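Cytosine deaminase (Klebsiella pneumoniae, PDB 4R85) catalyses the hydrolytic deamination of cytosine and of 5-methylcytosine, probably with the help of a bound iron ion in an amidohydrolase barrel. Local coordinates at residues T75-I80 against G279-W284; A126-L131 against T165-M170; A130-K135 against L144-F149; E212-Q217 against M245-N250. One frame throughout, in Å; residues are numbered along the deposited sequence.

Interaction 1 of 4, residues T75-I80 against G279-W284; sequences TLFEGI and GRFDSW. With 17E (5-methylcytosine), chain G.
Thr75 meets Arg280 and Phe281 where the start of helix 76-87 reaches the loop after helix 271-277 in the amidohydrolase TIM barrel. Thr75 is the N-cap of its helix; Arg280 and Phe281 lie in the loop. The tight part is around the buried methyl of Thr75. CG2 of Thr75 lies 4.0 Å from CB of Arg280 and 3.9 Å from CZ of Phe281. The threonine side chain divides its work. With chi1 at 63°, OG1 turns back over its own helix and accepts a nearly straight bond (165°) from Glu78 N, 3.1 Å from OG1 of Thr75. The methyl is left to face the loop. OG1 also bonds to Ser73, so the polar branch is well occupied. Arg280 packs here through its aliphatic base; its NE is bonded to the carbonyl of His276.

The loose side is aromatic. Phe281 is exposed and Phe77 partly so. CZ of Phe281 comes to the edge of the Phe77 ring, near its plane, 4.1 Å from CD1 of Phe77. CE1 of Phe77 also meets CZ and CE1 of Phe281, and the two side chains cross obliquely. No hydrogen bond joins the two segments, so the contact is apolar packing. The start of the helix also lines the ligand pocket: CD1 of Leu76 is 3.4 Å from N3 of 5-methylcytosine.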
loop_
_atom_site.group_PDB
_atom_site.type_symbol
_atom_site.label_atom_id
_atom_site.label_comp_id
_atom_site.label_asym_id
_atom_site.label_seq_id
_atom_site.Cartn_x
_atom_site.Cartn_y
_atom_site.Cartn_z
ATOM N N THR A 75 8.546 7.527 15.637
ATOM C CA THR A 75 9.969 7.246 15.444
ATOM C C THR A 75 10.385 5.913 16.055
ATOM O O THR A 75 9.715 5.385 16.958
ATOM C CB THR A 75 10.883 8.346 16.025
ATOM O OG1 THR A 75 10.707 8.433 17.448
ATOM C CG2 THR A 75 10.570 9.700 15.402
ATOM N N LEU A 76 11.483 5.374 15.534
ATOM C CA LEU A 76 12.095 4.171 16.077
ATOM C C LEU A 76 12.379 4.371 17.563
ATOM O O LEU A 76 12.097 3.500 18.385
ATOM C CB LEU A 76 13.411 3.879 15.353
ATOM C CG LEU A 76 14.247 2.751 15.944
ATOM C CD1 LEU A 76 13.486 1.429 15.852
ATOM C CD2 LEU A 76 15.613 2.652 15.245
ATOM N N PHE A 77 12.939 5.527 17.900
ATOM C CA PHE A 77 13.425 5.745 19.265
ATOM C C PHE A 77 12.319 5.893 20.296
ATOM O O PHE A 77 12.423 5.330 21.386
ATOM C CB PHE A 77 14.398 6.924 19.320
ATOM C CG PHE A 77 15.499 6.828 18.297
ATOM C CD1 PHE A 77 15.633 7.783 17.301
ATOM C CD2 PHE A 77 16.369 5.748 18.308
ATOM C CE1 PHE A 77 16.639 7.672 16.343
ATOM C CE2 PHE A 77 17.369 5.632 17.361
ATOM C CZ PHE A 77 17.504 6.598 16.376
ATOM N N GLU A 78 11.265 6.635 19.972
ATOM C CA GLU A 78 10.117 6.676 20.876
ATOM C C GLU A 78 9.498 5.278 20.969
ATOM O O GLU A 78 9.052 4.868 22.026
ATOM C CB GLU A 78 9.069 7.713 20.457
ATOM C CG GLU A 78 7.901 7.766 21.452
ATOM C CD GLU A 78 6.909 8.887 21.208
ATOM O OE1 GLU A 78 5.858 8.870 21.881
ATOM O OE2 GLU A 78 7.173 9.785 20.376
ATOM N N GLY A 79 9.510 4.536 19.863
ATOM C CA GLY A 79 8.993 3.180 19.867
ATOM C C GLY A 79 9.677 2.318 20.915
ATOM O O GLY A 79 9.023 1.579 21.658
ATOM N N ILE A 80 11.000 2.419 20.976
ATOM C CA ILE A 80 11.787 1.689 21.966
ATOM C C ILE A 80 11.441 2.136 23.387
ATOM O O ILE A 80 11.307 1.316 24.299
ATOM C CB ILE A 80 13.294 1.871 21.707
ATOM C CG1 ILE A 80 13.660 1.243 20.360
ATOM C CG2 ILE A 80 14.121 1.270 22.866
ATOM C CD1 ILE A 80 15.030 1.654 19.827
ATOM N N GLY A 279 12.637 8.954 7.489
ATOM C CA GLY A 279 12.311 10.271 6.967
ATOM C C GLY A 279 11.745 11.218 8.015
ATOM O O GLY A 279 11.321 12.322 7.683
ATOM N N ARG A 280 11.743 10.802 9.281
ATOM C CA ARG A 280 11.136 11.614 10.350
ATOM C C ARG A 280 12.006 12.772 10.811
ATOM O O ARG A 280 11.539 13.666 11.522
ATOM C CB ARG A 280 10.814 10.739 11.566
ATOM C CG ARG A 280 9.721 9.693 11.321
ATOM C CD ARG A 280 8.325 10.307 11.434
ATOM N NE ARG A 280 7.283 9.308 11.211
ATOM C CZ ARG A 280 5.985 9.541 11.351
ATOM N NH1 ARG A 280 5.562 10.750 11.708
ATOM N NH2 ARG A 280 5.108 8.568 11.124
ATOM N N PHE A 281 13.281 12.748 10.438
ATOM C CA PHE A 281 14.192 13.801 10.854
ATOM C C PHE A 281 14.575 14.715 9.697
ATOM O O PHE A 281 15.426 15.595 9.847
ATOM C CB PHE A 281 15.416 13.192 11.542
ATOM C CG PHE A 281 15.054 12.332 12.721
ATOM C CD1 PHE A 281 15.047 10.950 12.615
ATOM C CD2 PHE A 281 14.649 12.917 13.915
ATOM C CE1 PHE A 281 14.675 10.160 13.698
ATOM C CE2 PHE A 281 14.284 12.141 14.996
ATOM C CZ PHE A 281 14.297 10.761 14.893
ATOM N N ASP A 282 13.934 14.503 8.549
ATOM C CA ASP A 282 14.017 15.445 7.437
ATOM C C ASP A 282 12.886 16.452 7.553
ATOM O O ASP A 282 11.872 16.190 8.199
ATOM C CB ASP A 282 13.809 14.731 6.099
ATOM C CG ASP A 282 15.032 13.973 5.622
ATOM O OD1 ASP A 282 16.155 14.220 6.121
ATOM O OD2 ASP A 282 14.854 13.135 4.709
ATOM N N SER A 283 13.049 17.598 6.911
ATOM C CA SER A 283 11.886 18.403 6.583
ATOM C C SER A 283 11.430 18.036 5.167
ATOM O O SER A 283 10.778 17.005 4.948
ATOM C CB SER A 283 12.188 19.903 6.708
ATOM O OG SER A 283 13.356 20.269 5.995
ATOM N N TRP A 284 11.800 18.872 4.209
ATOM C CA TRP A 284 11.372 18.725 2.832
ATOM C C TRP A 284 12.561 19.122 1.966
ATOM O O TRP A 284 13.201 20.122 2.260
ATOM C CB TRP A 284 10.169 19.649 2.572
ATOM C CG TRP A 284 9.020 19.409 3.531
ATOM C CD1 TRP A 284 8.749 20.105 4.680
ATOM C CD2 TRP A 284 8.016 18.386 3.436
ATOM N NE1 TRP A 284 7.633 19.585 5.293
ATOM C CE2 TRP A 284 7.165 18.530 4.553
ATOM C CE3 TRP A 284 7.750 17.365 2.512
ATOM C CZ2 TRP A 284 6.056 17.701 4.767
ATOM C CZ3 TRP A 284 6.648 16.535 2.730
ATOM C CH2 TRP A 284 5.819 16.711 3.852
HETATM N N1 17E G . 12.610 -2.612 17.288
HETATM C C2 17E G . 13.472 -2.099 16.410
HETATM O O2 17E G . 14.735 -1.762 16.824
HETATM N N3 17E G . 13.137 -1.907 15.130
HETATM C C4 17E G . 11.906 -2.225 14.695
HETATM N N4 17E G . 11.559 -2.014 13.326
HETATM C C5 17E G . 10.970 -2.767 15.578
HETATM C C6 17E G . 11.365 -2.954 16.899
HETATM C CM5 17E G . 9.597 -3.129 15.109
#

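Interaction 2 of 4, residues A126-L131 against T165-M170; sequences AALQAL and TRAIEM
Met170, which reaches between two outer helices of the TIM barrel, from helix 160-170 to Leu128 and Gln129, first passes over the guanidinium of Arg166. Its CG sits 3.5 Å above the centre of one face. At the edge of the same group, in its plane, is Glu169 OE1, in a long salt bridge of 3.9 Å to Arg166 NH1. This cluster lies at the outer side of the contact. Arg166 and Met170 also lie against Leu125, in the loop before helix 126-137.

Segments 126-131 and 165-170 run nearly parallel, at 14°, as expected for successive helices of a beta/alpha barrel. Their axes stay 11.0 Å apart, and Leu128 and Met170 bridge most of the gap. Leu128 does this from one side. Its CG is anti to the backbone N (chi1 178°), which carries the branch across to the other helix. There CD2 of Leu128 touches CB of Ala167 at 3.6 Å, and the small alanine lets it come close to the backbone. On the inner side, Leu128 rests on Val118 of strand 111-119.

Met170 closes the outer side. It bends at chi3 (65°), so that its end turns onto Leu128, with CE of Met170 3.7 Å from CD2 of Leu128. The same methyl also meets the aliphatic part of the exposed Gln129: CE of Met170 is 3.6 Å from CG of Gln129.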
loop_
_atom_site.group_PDB
_atom_site.type_symbol
_atom_site.label_atom_id
_atom_site.label_comp_id
_atom_site.label_asym_id
_atom_site.label_seq_id
_atom_site.Cartn_x
_atom_site.Cartn_y
_atom_site.Cartn_z
ATOM N N ALA A 126 10.845 -13.489 29.635
ATOM C CA ALA A 126 9.479 -14.006 29.664
ATOM C C ALA A 126 8.899 -14.262 28.270
ATOM O O ALA A 126 8.326 -15.328 28.017
ATOM C CB ALA A 126 8.577 -13.057 30.451
ATOM N N ALA A 127 9.032 -13.289 27.371
ATOM C CA ALA A 127 8.509 -13.445 26.018
ATOM C C ALA A 127 9.227 -14.574 25.281
ATOM O O ALA A 127 8.613 -15.312 24.507
ATOM C CB ALA A 127 8.642 -12.145 25.232
ATOM N N LEU A 128 10.536 -14.681 25.485
ATOM C CA LEU A 128 11.296 -15.741 24.823
ATOM C C LEU A 128 10.767 -17.103 25.267
ATOM O O LEU A 128 10.537 -17.990 24.449
ATOM C CB LEU A 128 12.785 -15.618 25.143
ATOM C CG LEU A 128 13.669 -16.707 24.534
ATOM C CD1 LEU A 128 13.591 -16.682 23.006
ATOM C CD2 LEU A 128 15.093 -16.514 25.000
ATOM N N GLN A 129 10.563 -17.252 26.569
ATOM C CA GLN A 129 10.006 -18.483 27.119
ATOM C C GLN A 129 8.672 -18.805 26.467
ATOM O O GLN A 129 8.433 -19.938 26.042
ATOM C CB GLN A 129 9.832 -18.358 28.634
ATOM C CG GLN A 129 11.148 -18.296 29.385
ATOM C CD GLN A 129 10.975 -18.006 30.869
ATOM O OE1 GLN A 129 9.961 -18.371 31.476
ATOM N NE2 GLN A 129 11.966 -17.340 31.458
ATOM N N ALA A 130 7.807 -17.800 26.376
ATOM C CA ALA A 130 6.483 -18.012 25.793
ATOM C C ALA A 130 6.589 -18.417 24.318
ATOM O O ALA A 130 5.895 -19.326 23.866
ATOM C CB ALA A 130 5.619 -16.763 25.946
ATOM N N LEU A 131 7.461 -17.748 23.579
ATOM C CA LEU A 131 7.557 -17.990 22.140
ATOM C C LEU A 131 8.233 -19.320 21.789
ATOM O O LEU A 131 7.904 -19.928 20.774
ATOM C CB LEU A 131 8.194 -16.798 21.414
ATOM C CG LEU A 131 7.194 -15.634 21.356
ATOM C CD1 LEU A 131 7.867 -14.313 21.064
ATOM C CD2 LEU A 131 6.124 -15.906 20.327
ATOM N N THR A 165 23.591 -14.860 25.314
ATOM C CA THR A 165 24.096 -16.226 25.454
ATOM C C THR A 165 23.024 -17.123 26.054
ATOM O O THR A 165 22.788 -18.231 25.575
ATOM C CB THR A 165 25.364 -16.244 26.330
ATOM O OG1 THR A 165 26.357 -15.393 25.741
ATOM C CG2 THR A 165 25.925 -17.658 26.488
ATOM N N ARG A 166 22.366 -16.637 27.103
ATOM C CA ARG A 166 21.311 -17.404 27.764
ATOM C C ARG A 166 20.167 -17.684 26.790
ATOM O O ARG A 166 19.642 -18.791 26.747
ATOM C CB ARG A 166 20.796 -16.649 28.996
ATOM C CG ARG A 166 19.682 -17.359 29.740
ATOM C CD ARG A 166 20.183 -18.633 30.422
ATOM N NE ARG A 166 19.064 -19.490 30.788
ATOM C CZ ARG A 166 19.013 -20.792 30.540
ATOM N NH1 ARG A 166 20.036 -21.401 29.943
ATOM N NH2 ARG A 166 17.946 -21.490 30.905
ATOM N N ALA A 167 19.795 -16.681 25.998
ATOM C CA ALA A 167 18.720 -16.837 25.016
ATOM C C ALA A 167 19.037 -17.926 23.993
ATOM O O ALA A 167 18.172 -18.721 23.614
ATOM C CB ALA A 167 18.461 -15.511 24.301
ATOM N N ILE A 168 20.280 -17.935 23.530
ATOM C CA ILE A 168 20.746 -18.961 22.604
ATOM C C ILE A 168 20.730 -20.334 23.269
ATOM O O ILE A 168 20.260 -21.313 22.686
ATOM C CB ILE A 168 22.147 -18.615 22.054
ATOM C CG1 ILE A 168 22.052 -17.396 21.130
ATOM C CG2 ILE A 168 22.776 -19.815 21.346
ATOM C CD1 ILE A 168 21.028 -17.548 20.019
ATOM N N GLU A 169 21.207 -20.417 24.506
ATOM C CA GLU A 169 21.203 -21.706 25.185
ATOM C C GLU A 169 19.782 -22.221 25.429
ATOM O O GLU A 169 19.538 -23.430 25.411
ATOM C CB GLU A 169 22.004 -21.647 26.488
ATOM C CG GLU A 169 23.485 -21.452 26.251
ATOM C CD GLU A 169 24.291 -21.375 27.532
ATOM O OE1 GLU A 169 23.695 -21.133 28.604
ATOM O OE2 GLU A 169 25.526 -21.559 27.458
ATOM N N MET A 170 18.850 -21.297 25.637
ATOM C CA MET A 170 17.445 -21.649 25.834
ATOM C C MET A 170 16.825 -22.204 24.557
ATOM O O MET A 170 15.815 -22.912 24.602
ATOM C CB MET A 170 16.646 -20.434 26.310
ATOM C CG MET A 170 16.799 -20.142 27.793
ATOM S SD MET A 170 16.087 -18.536 28.188
ATOM C CE MET A 170 14.353 -18.805 27.835
#

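Interaction 3 of 4, residues A130-K135 against L144-F149; sequences ALLAVK and LQIVAF. With 17E (5-methylcytosine), chain G.
Within the beta-alpha-beta unit made by strand 111-119, helix 126-137 and strand 143-149, Leu131, Leu132, Val134 and Lys135 of the helix pack on Leu144 and Ile146 of the strand that follows it. The two segments run almost antiparallel, at 162°, with their axes 8.9 Å apart. Leu144 and Ile146, two residues apart on the strand, both point at the helix. CD1 of Ile146 sits against Leu131 and Leu132. It lies 3.5 Å from the carbonyl O of Leu131 and 3.7 Å from CD2 of Leu132, and the Leu132 and Ile146 side chains cross at about a right angle. CD2 of Leu144 meets CB of Lys135 at 4.0 Å and CG1 of Val134 a little farther off.

This is the helix-on-sheet layer of a TIM barrel, with the strand inside and the helix outside. Lys135 lies at the Leu144 end of the contact. Its chain is fully extended and runs past the Leu144 carbonyl, where CE of Lys135 is 3.5 Å from O of Leu144. NZ goes on to a salt bridge with Asp173, which also accepts from Ile146 N. A water ties the two backbones nearby: it donates to Lys135 O (2.8 Å) and accepts from Leu144 N (2.9 Å).

At the far end of the strand, Phe149 enters the ligand pocket. Its ring stacks with His209, a ligand of the iron. The ring edge faces 5-methylcytosine, with O2 of the ligand in the ring plane, 3.6 Å from CZ of Phe149.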
loop_
_atom_site.group_PDB
_atom_site.type_symbol
_atom_site.label_atom_id
_atom_site.label_comp_id
_atom_site.label_asym_id
_atom_site.label_seq_id
_atom_site.Cartn_x
_atom_site.Cartn_y
_atom_site.Cartn_z
ATOM N N ALA A 130 7.807 -17.800 26.376
ATOM C CA ALA A 130 6.483 -18.012 25.793
ATOM C C ALA A 130 6.589 -18.417 24.318
ATOM O O ALA A 130 5.895 -19.326 23.866
ATOM C CB ALA A 130 5.619 -16.763 25.946
ATOM N N LEU A 131 7.461 -17.748 23.579
ATOM C CA LEU A 131 7.557 -17.990 22.140
ATOM C C LEU A 131 8.233 -19.320 21.789
ATOM O O LEU A 131 7.904 -19.928 20.774
ATOM C CB LEU A 131 8.194 -16.798 21.414
ATOM C CG LEU A 131 7.194 -15.634 21.356
ATOM C CD1 LEU A 131 7.867 -14.313 21.064
ATOM C CD2 LEU A 131 6.124 -15.906 20.327
ATOM N N LEU A 132 9.154 -19.775 22.633
ATOM C CA LEU A 132 9.725 -21.110 22.458
ATOM C C LEU A 132 8.642 -22.177 22.598
ATOM O O LEU A 132 8.648 -23.171 21.870
ATOM C CB LEU A 132 10.870 -21.369 23.446
ATOM C CG LEU A 132 12.179 -20.618 23.159
ATOM C CD1 LEU A 132 13.087 -20.642 24.380
ATOM C CD2 LEU A 132 12.898 -21.224 21.965
ATOM N N ALA A 133 7.709 -21.974 23.523
ATOM C CA ALA A 133 6.587 -22.896 23.665
ATOM C C ALA A 133 5.615 -22.765 22.492
ATOM O O ALA A 133 5.103 -23.768 21.988
ATOM C CB ALA A 133 5.865 -22.678 24.983
ATOM N N VAL A 134 5.369 -21.526 22.074
ATOM C CA VAL A 134 4.469 -21.228 20.959
ATOM C C VAL A 134 4.961 -21.905 19.680
ATOM O O VAL A 134 4.167 -22.357 18.846
ATOM C CB VAL A 134 4.348 -19.698 20.741
ATOM C CG1 VAL A 134 3.945 -19.366 19.308
ATOM C CG2 VAL A 134 3.361 -19.081 21.739
ATOM N N LYS A 135 6.278 -21.995 19.547
ATOM C CA LYS A 135 6.889 -22.661 18.406
ATOM C C LYS A 135 6.414 -24.111 18.302
ATOM O O LYS A 135 6.222 -24.633 17.205
ATOM C CB LYS A 135 8.414 -22.585 18.511
ATOM C CG LYS A 135 9.169 -23.406 17.477
ATOM C CD LYS A 135 10.667 -23.228 17.675
ATOM C CE LYS A 135 11.464 -24.142 16.762
ATOM N NZ LYS A 135 12.931 -23.941 16.922
ATOM N N LEU A 144 8.144 -21.883 12.934
ATOM C CA LEU A 144 8.610 -20.639 13.543
ATOM C C LEU A 144 10.106 -20.653 13.849
ATOM O O LEU A 144 10.595 -21.562 14.515
ATOM C CB LEU A 144 7.829 -20.378 14.838
ATOM C CG LEU A 144 8.131 -19.083 15.603
ATOM C CD1 LEU A 144 7.784 -17.865 14.745
ATOM C CD2 LEU A 144 7.355 -19.056 16.922
ATOM N N GLN A 145 10.828 -19.639 13.376
ATOM C CA GLN A 145 12.203 -19.420 13.821
ATOM C C GLN A 145 12.249 -18.281 14.822
ATOM O O GLN A 145 11.525 -17.300 14.685
ATOM C CB GLN A 145 13.113 -19.083 12.646
ATOM C CG GLN A 145 13.249 -20.227 11.659
ATOM C CD GLN A 145 14.260 -19.925 10.567
ATOM O OE1 GLN A 145 14.968 -18.914 10.616
ATOM N NE2 GLN A 145 14.337 -20.807 9.575
ATOM N N ILE A 146 13.116 -18.399 15.819
ATOM C CA ILE A 146 13.205 -17.357 16.844
ATOM C C ILE A 146 14.579 -16.701 16.900
ATOM O O ILE A 146 15.591 -17.385 17.042
ATOM C CB ILE A 146 12.866 -17.919 18.230
ATOM C CG1 ILE A 146 11.398 -18.350 18.272
ATOM C CG2 ILE A 146 13.186 -16.892 19.319
ATOM C CD1 ILE A 146 11.088 -19.326 19.382
ATOM N N VAL A 147 14.595 -15.371 16.807
ATOM C CA VAL A 147 15.826 -14.591 16.875
ATOM C C VAL A 147 16.002 -13.944 18.257
ATOM O O VAL A 147 15.110 -13.231 18.732
ATOM C CB VAL A 147 15.822 -13.444 15.846
ATOM C CG1 VAL A 147 17.213 -12.788 15.772
ATOM C CG2 VAL A 147 15.374 -13.930 14.446
ATOM N N ALA A 148 17.150 -14.179 18.888
ATOM C CA ALA A 148 17.522 -13.444 20.099
ATOM C C ALA A 148 17.919 -12.016 19.747
ATOM O O ALA A 148 19.047 -11.754 19.336
ATOM C CB ALA A 148 18.655 -14.140 20.821
ATOM N N PHE A 149 16.985 -11.093 19.938
ATOM C CA PHE A 149 17.128 -9.713 19.496
ATOM C C PHE A 149 17.359 -8.831 20.719
ATOM O O PHE A 149 16.482 -8.723 21.572
ATOM C CB PHE A 149 15.842 -9.283 18.775
ATOM C CG PHE A 149 15.767 -7.803 18.464
ATOM C CD1 PHE A 149 16.788 -7.166 17.776
ATOM C CD2 PHE A 149 14.662 -7.062 18.843
ATOM C CE1 PHE A 149 16.716 -5.811 17.483
ATOM C CE2 PHE A 149 14.577 -5.711 18.554
ATOM C CZ PHE A 149 15.602 -5.081 17.874
HETATM N N1 17E G . 12.610 -2.612 17.288
HETATM C C2 17E G . 13.472 -2.099 16.410
HETATM O O2 17E G . 14.735 -1.762 16.824
HETATM N N3 17E G . 13.137 -1.907 15.130
HETATM C C4 17E G . 11.906 -2.225 14.695
HETATM N N4 17E G . 11.559 -2.014 13.326
HETATM C C5 17E G . 10.970 -2.767 15.578
HETATM C C6 17E G . 11.365 -2.954 16.899
HETATM C CM5 17E G . 9.597 -3.129 15.109
HETATM O O HOH W 1 6.839 -23.917 14.591
#

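Interaction 4 of 4, residues E212-Q217 against M245-N250; sequences EIDDPQ and MGSYDN. With 17E (5-methylcytosine), chain G.
No direct hydrogen bond links Pro216 and Asp214 to Ser247 and Tyr248, although CA of Pro216 comes within 4.8 Å of CA of Tyr248; two waters make the polar links instead. One donates to Asp214 OD2 (2.8 Å) and accepts from Ser247 OG (2.6 Å). The other donates to Pro216 O and accepts from Asp249 N. The outer polar partners are Gly279 N for Asp214 OD1 and Arg287 for Ser247 OG.

Between the waters the loops pack directly. CB of Pro216 rests 3.6 Å from O of Ser247. O of Pro216 approaches the Tyr248 ring obliquely, 3.5 Å from CD1 of Tyr248. One face of that ring has CA of Met245 over its centre, and its OH bonds to Ser218 O. An Asx turn shapes the proline loop: Gln217 N bonds to Asp215 OD2, meeting it from above the carboxylate plane.

At the start of this loop, the extended Glu212 reaches 5-methylcytosine. Its OE1 accepts from ligand N4 at 2.8 Å, and its OE2 lies 2.8 Å from ligand N3. The contact joins two loops at the C-terminal ends of strands 205-209 and 237-240, the end where an amidohydrolase TIM barrel holds its active site.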
loop_
_atom_site.group_PDB
_atom_site.type_symbol
_atom_site.label_atom_id
_atom_site.label_comp_id
_atom_site.label_asym_id
_atom_site.label_seq_id
_atom_site.Cartn_x
_atom_site.Cartn_y
_atom_site.Cartn_z
ATOM N N GLU A 212 19.181 0.715 10.960
ATOM C CA GLU A 212 17.797 1.170 10.847
ATOM C C GLU A 212 17.711 2.631 11.254
ATOM O O GLU A 212 17.108 2.984 12.270
ATOM C CB GLU A 212 16.848 0.296 11.685
ATOM C CG GLU A 212 15.361 0.547 11.345
ATOM C CD GLU A 212 14.374 -0.268 12.173
ATOM O OE1 GLU A 212 13.162 -0.206 11.857
ATOM O OE2 GLU A 212 14.787 -0.957 13.131
ATOM N N ILE A 213 18.352 3.484 10.468
ATOM C CA ILE A 213 18.486 4.892 10.818
ATOM C C ILE A 213 18.846 5.619 9.534
ATOM O O ILE A 213 19.366 4.998 8.609
ATOM C CB ILE A 213 19.569 5.083 11.913
ATOM C CG1 ILE A 213 19.561 6.509 12.472
ATOM C CG2 ILE A 213 20.947 4.695 11.398
ATOM C CD1 ILE A 213 20.490 6.680 13.684
ATOM N N ASP A 214 18.552 6.913 9.448
ATOM C CA ASP A 214 18.781 7.643 8.201
ATOM C C ASP A 214 20.178 8.272 8.103
ATOM O O ASP A 214 20.473 8.981 7.146
ATOM C CB ASP A 214 17.692 8.698 7.966
ATOM C CG ASP A 214 16.341 8.083 7.590
ATOM O OD1 ASP A 214 15.307 8.588 8.082
ATOM O OD2 ASP A 214 16.309 7.111 6.793
ATOM N N ASP A 215 21.030 7.989 9.084
ATOM C CA ASP A 215 22.388 8.528 9.144
ATOM C C ASP A 215 23.288 7.871 8.088
ATOM O O ASP A 215 23.571 6.683 8.189
ATOM C CB ASP A 215 22.948 8.259 10.548
ATOM C CG ASP A 215 24.349 8.821 10.755
ATOM O OD1 ASP A 215 24.934 8.541 11.825
ATOM O OD2 ASP A 215 24.873 9.529 9.871
ATOM N N PRO A 216 23.762 8.655 7.097
ATOM C CA PRO A 216 24.645 8.130 6.038
ATOM C C PRO A 216 25.943 7.544 6.594
ATOM O O PRO A 216 26.635 6.822 5.879
ATOM C CB PRO A 216 24.972 9.374 5.197
ATOM C CG PRO A 216 23.867 10.320 5.462
ATOM C CD PRO A 216 23.454 10.083 6.891
ATOM N N GLN A 217 26.280 7.846 7.846
ATOM C CA GLN A 217 27.491 7.260 8.415
ATOM C C GLN A 217 27.233 6.005 9.253
ATOM O O GLN A 217 28.151 5.457 9.857
ATOM C CB GLN A 217 28.312 8.304 9.174
ATOM C CG GLN A 217 28.719 9.483 8.284
ATOM C CD GLN A 217 29.232 9.071 6.890
ATOM O OE1 GLN A 217 30.031 8.133 6.735
ATOM N NE2 GLN A 217 28.784 9.798 5.873
ATOM N N MET A 245 21.449 2.465 4.021
ATOM C CA MET A 245 21.934 2.287 2.656
ATOM C C MET A 245 21.165 3.184 1.676
ATOM O O MET A 245 21.725 3.679 0.707
ATOM C CB MET A 245 21.869 0.824 2.209
ATOM C CG MET A 245 22.597 0.600 0.893
ATOM S SD MET A 245 22.077 -0.926 0.082
ATOM C CE MET A 245 22.517 -2.093 1.354
ATOM N N GLY A 246 19.888 3.420 1.950
ATOM C CA GLY A 246 19.115 4.355 1.146
ATOM C C GLY A 246 19.567 5.807 1.246
ATOM O O GLY A 246 19.080 6.662 0.507
ATOM N N SER A 247 20.502 6.091 2.151
ATOM C CA SER A 247 21.091 7.421 2.232
ATOM C C SER A 247 22.618 7.436 2.026
ATOM O O SER A 247 23.245 8.486 2.188
ATOM C CB SER A 247 20.746 8.065 3.587
ATOM O OG SER A 247 19.335 8.169 3.755
ATOM N N TYR A 248 23.224 6.290 1.686
ATOM C CA TYR A 248 24.692 6.228 1.590
ATOM C C TYR A 248 25.249 7.126 0.498
ATOM O O TYR A 248 24.606 7.377 -0.526
ATOM C CB TYR A 248 25.217 4.803 1.320
ATOM C CG TYR A 248 25.288 3.892 2.523
ATOM C CD1 TYR A 248 25.166 4.398 3.818
ATOM C CD2 TYR A 248 25.479 2.524 2.366
ATOM C CE1 TYR A 248 25.223 3.553 4.914
ATOM C CE2 TYR A 248 25.538 1.673 3.456
ATOM C CZ TYR A 248 25.407 2.194 4.726
ATOM O OH TYR A 248 25.464 1.344 5.809
ATOM N N ASP A 249 26.463 7.597 0.725
ATOM C CA ASP A 249 27.246 8.156 -0.354
ATOM C C ASP A 249 27.286 7.117 -1.479
ATOM O O ASP A 249 27.472 5.928 -1.229
ATOM C CB ASP A 249 28.662 8.447 0.122
ATOM C CG ASP A 249 29.548 8.938 -1.001
ATOM O OD1 ASP A 249 29.560 10.166 -1.244
ATOM O OD2 ASP A 249 30.213 8.095 -1.649
ATOM N N ASN A 250 27.089 7.564 -2.707
ATOM C CA ASN A 250 26.992 6.641 -3.834
ATOM C C ASN A 250 28.285 5.959 -4.241
ATOM O O ASN A 250 28.252 4.807 -4.676
ATOM C CB ASN A 250 26.342 7.326 -5.030
ATOM C CG ASN A 250 24.908 7.672 -4.761
ATOM O OD1 ASN A 250 24.200 6.926 -4.084
ATOM N ND2 ASN A 250 24.473 8.820 -5.258
HETATM N N1 17E G . 12.610 -2.612 17.288
HETATM C C2 17E G . 13.472 -2.099 16.410
HETATM O O2 17E G . 14.735 -1.762 16.824
HETATM N N3 17E G . 13.137 -1.907 15.130
HETATM C C4 17E G . 11.906 -2.225 14.695
HETATM N N4 17E G . 11.559 -2.014 13.326
HETATM C C5 17E G . 10.970 -2.767 15.578
HETATM C C6 17E G . 11.365 -2.954 16.899
HETATM C CM5 17E G . 9.597 -3.129 15.109
HETATM O O HOH W 2 17.817 6.217 4.626
HETATM O O HOH W 3 27.532 7.423 3.374
#

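All four contacts lie in the amidohydrolase TIM barrel. Interactions 2, 3 and 4 are nested inside the loop closed by interaction 1. Interactions 2 and 3 start from the same part of helix 126-137 and close before interaction 4 opens. Their centres are 7 Å apart. They build the outer helical layer on strand 143-149, which leads on to helix 160-170. Interactions 1 and 4, with centres 14 Å apart, join a helix start and loops near the pocket. They touch through Gly279 and Asp214, and through Leu76 and Glu212; both also reach the second subunit. The two pairs are about 30 Å apart by their centres. Even so, interactions 1, 3 and 4 all contact 5-methylcytosine.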